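Putative PAS/PAC sensor protein (Nakamurella multipartita DSM 44233, PDB 6HMJ) is a blue-light receptor of the light-oxygen-voltage type that carries a flavin mononucleotide chromophore and mediates RNA binding and translational regulation. Local coordinates at the interface of chains A and B. Sequence-based numbering; all coordinates share one arbitrary frame. Chains: chain A/B, Putative PAS/PAC sensor protein.

The interface of chains A and B. Residues chain A 148, 151; chain B 192, 195.
A:Asp151 of one ANTAR domain reaches across to B:Arg195 of the other subunit, while A:Ala148 meets B:Leu192 beside them. The chain A residues close the long helix 114-149 and begin the loop after it; the chain B pair lies in the first turn of helix 192-201. The patch recurs with the chains exchanged in the two-fold symmetric dimer of the deposited assembly, which may be the working form.

NH1 of the B:Arg195 guanidinium gives a hydrogen bond, 155° at the hydrogen, to the carboxylate OD1 of A:Asp151, and the 3.0 Å between NH1 and OD1 also makes this a salt bridge. OD1 receives it on its syn lone pair and lies close to the guanidinium plane. The two side chains come from opposite directions, the carboxylate carbon CG of A:Asp151 meeting the edge of the guanidinium, with the planes turned 45° against each other. NH2 of B:Arg195 stays 3.6 Å from OD2 of A:Asp151, so the pair is not a flat two-pronged match. The arginine chain bends at chi3 (-48°), which swings the guanidinium back over its own helix, where CA of B:Leu192 lies 4.0 Å above its plane and backs one face. Shortening A:Asp151 to an alanine removes the carboxylate, and the B:Arg195 guanidinium is then likely to lose its anionic mate across the interface and to turn more freely.

Apolar contact is slight. B:Leu192 holds CG anti to its own N and points methyl CD2 at the end of the chain A helix, 3.7 Å from CB of A:Ala148. The same methyl abuts the backbone carbonyl oxygen of A:Ala148. The other methyl of B:Leu192, CD1, sits 3.9 Å from OD1 of A:Asp151, lining the salt bridge with hydrocarbon.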
# COMPACT_ATOMS: atom_id res chain seq x y z
N ALA A 148 1.02 -8.88 3.44
CA ALA A 148 1.45 -9.89 2.48
C ALA A 148 2.96 -10.01 2.39
O ALA A 148 3.48 -11.11 2.18
CB ALA A 148 0.85 -9.58 1.11
N ASP A 151 3.66 -11.85 5.41
CA ASP A 151 2.64 -12.87 5.66
C ASP A 151 2.19 -12.85 7.12
O ASP A 151 2.36 -13.82 7.87
CB ASP A 151 3.15 -14.26 5.26
CG ASP A 151 2.07 -15.32 5.33
OD1 ASP A 151 1.00 -15.12 4.73
OD2 ASP A 151 2.30 -16.36 5.99
N LEU B 192 1.46 -18.12 0.55
CA LEU B 192 0.57 -16.98 0.40
C LEU B 192 0.01 -16.90 -1.01
O LEU B 192 -1.21 -16.77 -1.20
CB LEU B 192 1.31 -15.69 0.75
CG LEU B 192 0.56 -14.38 0.55
CD1 LEU B 192 -0.74 -14.35 1.35
CD2 LEU B 192 1.45 -13.21 0.91
N ARG B 195 -2.38 -19.50 -1.58
CA ARG B 195 -3.53 -19.18 -0.75
C ARG B 195 -4.42 -18.15 -1.44
O ARG B 195 -5.65 -18.29 -1.48
CB ARG B 195 -3.08 -18.61 0.59
CG ARG B 195 -4.06 -18.86 1.73
CD ARG B 195 -3.52 -18.34 3.06
NE ARG B 195 -2.14 -18.74 3.33
CZ ARG B 195 -1.22 -17.96 3.89
NH1 ARG B 195 -1.52 -16.71 4.24
NH2 ARG B 195 0.00 -18.42 4.10